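Local coordinates for argininosuccinate lyase (Chelativorans sp., PDB 6RXA), which works as an EDDS lyase, a C-N lyase of the aspartase/fumarase superfamily, here an engineered variant used for enantioselective synthesis of precursors of artificial dipeptide sweeteners, at the interface of chains A and B. Numbering follows the deposited sequence. Chains: chain A/B, Argininosuccinate lyase.

The interface of chains A and B. Residues chain A 249-250, 253, 296, 299-300, 303; chain B 314.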
ATOM      1  N   LEU A 249       0.758   4.130  14.986  1.00 11.45           N
ATOM      2  CA  LEU A 249       1.376   5.372  14.533  1.00 11.01           C
ATOM      3  C   LEU A 249       0.370   6.281  13.848  1.00 10.85           C
ATOM      4  O   LEU A 249       0.550   7.503  13.874  1.00 11.91           O
ATOM      5  CB  LEU A 249       2.596   5.098  13.650  1.00 11.25           C
ATOM      6  CG  LEU A 249       3.868   4.694  14.421  1.00 12.02           C
ATOM      7  CD1 LEU A 249       4.934   4.154  13.495  1.00 12.47           C
ATOM      8  CD2 LEU A 249       4.407   5.895  15.194  1.00 12.36           C
ATOM      9  N   SER A 250      -0.672   5.718  13.221  1.00 10.75           N
ATOM     10  CA  SER A 250      -1.667   6.590  12.605  1.00 11.04           C
ATOM     11  C   SER A 250      -2.379   7.423  13.665  1.00 10.42           C
ATOM     12  O   SER A 250      -2.704   8.592  13.418  1.00 12.94           O
ATOM     13  CB  SER A 250      -2.665   5.817  11.730  1.00 11.67           C
ATOM     14  OG  SER A 250      -3.688   5.212  12.502  1.00 13.36           O
ATOM     15  N   SER A 253       0.099  10.139  14.521  1.00 11.43           N
ATOM     16  CA  SER A 253       0.022  11.182  13.502  1.00 11.90           C
ATOM     17  C   SER A 253      -1.177  12.098  13.728  1.00 11.03           C
ATOM     18  O   SER A 253      -1.073  13.321  13.580  1.00 12.84           O
ATOM     19  CB  SER A 253      -0.042  10.545  12.113  1.00 12.10           C
ATOM     20  OG  SER A 253      -0.291  11.539  11.139  1.00 13.36           O
ATOM     21  N   ARG A 296       4.991  12.525  12.310  1.00 12.34           N
ATOM     22  CA  ARG A 296       4.078  12.110  11.257  1.00 11.75           C
ATOM     23  C   ARG A 296       4.811  11.372  10.143  1.00 11.15           C
ATOM     24  O   ARG A 296       4.318  10.361   9.628  1.00 12.98           O
ATOM     25  CB  ARG A 296       3.324  13.313  10.691  1.00 11.92           C
ATOM     26  CG  ARG A 296       2.406  13.997  11.694  1.00 12.34           C
ATOM     27  CD  ARG A 296       1.491  15.011  11.025  1.00 13.00           C
ATOM     28  NE  ARG A 296       0.389  14.322  10.347  1.00 13.43           N
ATOM     29  CZ  ARG A 296      -0.339  14.822   9.357  1.00 14.06           C
ATOM     30  NH1 ARG A 296      -0.092  16.030   8.865  1.00 14.43           N
ATOM     31  NH2 ARG A 296      -1.318  14.094   8.846  1.00 14.77           N
ATOM     32  N   ALA A 299       5.093   7.852  10.962  1.00 11.85           N
ATOM     33  CA  ALA A 299       3.802   7.202  10.783  1.00 10.85           C
ATOM     34  C   ALA A 299       3.562   6.838   9.327  1.00 10.49           C
ATOM     35  O   ALA A 299       3.135   5.716   9.019  1.00 12.75           O
ATOM     36  CB  ALA A 299       2.686   8.117  11.298  1.00 11.51           C
ATOM     37  N   PHE A 300       3.778   7.789   8.412  1.00 11.47           N
ATOM     38  CA  PHE A 300       3.543   7.509   7.000  1.00 11.61           C
ATOM     39  C   PHE A 300       4.482   6.414   6.515  1.00 11.24           C
ATOM     40  O   PHE A 300       4.083   5.515   5.770  1.00 13.77           O
ATOM     41  CB  PHE A 300       3.787   8.769   6.173  1.00 11.48           C
ATOM     42  CG  PHE A 300       3.078   9.997   6.663  1.00 11.24           C
ATOM     43  CD1 PHE A 300       1.868   9.932   7.339  1.00 11.10           C
ATOM     44  CD2 PHE A 300       3.634  11.238   6.415  1.00 11.84           C
ATOM     45  CE1 PHE A 300       1.248  11.101   7.757  1.00 11.60           C
ATOM     46  CE2 PHE A 300       3.018  12.390   6.818  1.00 12.11           C
ATOM     47  CZ  PHE A 300       1.827  12.324   7.492  1.00 12.04           C
ATOM     48  N   MET A 303       3.699   2.612   6.779  1.00 12.38           N
ATOM     49  CA  MET A 303       2.863   1.915   5.813  1.00 12.48           C
ATOM     50  C   MET A 303       3.690   1.011   4.909  1.00 11.66           C
ATOM     51  O   MET A 303       3.178   0.024   4.363  1.00 13.30           O
ATOM     52  CB  MET A 303       2.186   2.947   4.911  1.00 13.26           C
ATOM     53  CG  MET A 303       1.374   3.969   5.620  1.00 15.48           C
ATOM     54  SD  MET A 303      -0.292   3.382   5.900  1.00 18.87           S
ATOM     55  CE  MET A 303      -0.992   3.125   4.239  1.00 16.11           C
TER
ATOM     56  N   ASN B 314      -3.939   8.471   8.691  1.00 12.39           N
ATOM     57  CA  ASN B 314      -2.706   9.241   8.738  1.00 12.13           C
ATOM     58  C   ASN B 314      -2.862  10.659   8.216  1.00 14.60           C
ATOM     59  O   ASN B 314      -1.926  11.452   8.350  1.00 18.82           O
ATOM     60  CB  ASN B 314      -1.649   8.516   7.900  1.00 11.72           C
ATOM     61  CG  ASN B 314      -0.939   7.458   8.678  1.00 12.35           C
ATOM     62  OD1 ASN B 314      -0.487   7.703   9.798  1.00 13.70           O
ATOM     63  ND2 ASN B 314      -0.803   6.271   8.096  1.00 12.27           N
TER
HETATM   64  O   HOH W   1       0.801   4.198   9.466  1.00 12.73           O
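The backbone carbonyl oxygen O of B:Asn314 takes a hydrogen bond from the guanidinium NH2 of A:Arg296 at 2.8 Å, with a weak second one offered by the hydroxyl OG of A:Ser253. In this aspartase/fumarase-family tetramer, whose subunits pack through long helices, B:Asn314 is the last residue of helix 303-314, and its end enters the groove between helices 236-262 and 290-301 of chain A. A carbonyl at a helix C-terminus carries partial negative charge, which the arginine would be expected to offset. The bond is bent, 133° at the hydrogen, and NH2 lies tilted from the carbonyl plane. A nearly straight bond from NE of A:Arg296 to OG of A:Ser253 (3.0 Å), lying in the guanidinium plane, helps fix the rotation of that group, while the bend at chi3 turns it back toward the serine. CZ of A:Phe300 sits 3.6 Å above one face of the A:Arg296 guanidinium, toward its rim. A methionine in place of A:Arg296 would probably leave the B:Asn314 carbonyl without its short guanidinium bond and A:Ser253 OG without the NE-H that orients it.

The B:Asn314 side chain runs past A:Phe300 in the opposite direction, with CB of B:Asn314 3.8 Å from CD1 of A:Phe300 and the amide carbon CG at the edge of the ring. Amide and ring planes stand 87° apart, evidence for an edge contact and against stacking. With CG anti to its own carbonyl carbon (chi1 -85°), the amide reaches inward between the helices: OD1 of B:Asn314 points toward CB of A:Ala299, 3.5 Å away, and the backbone of A:Ser250, whereas ND2 heads toward A:Met303. There ND2 of B:Asn314 lies 3.7 Å from the thioether SD of A:Met303 and joins water 1 in a nearly straight hydrogen bond; the water also bonds the backbone O of A:Ala299, linking the amide to helix 290-301. The two-fold symmetry of the interface repeats this contact with the chains exchanged.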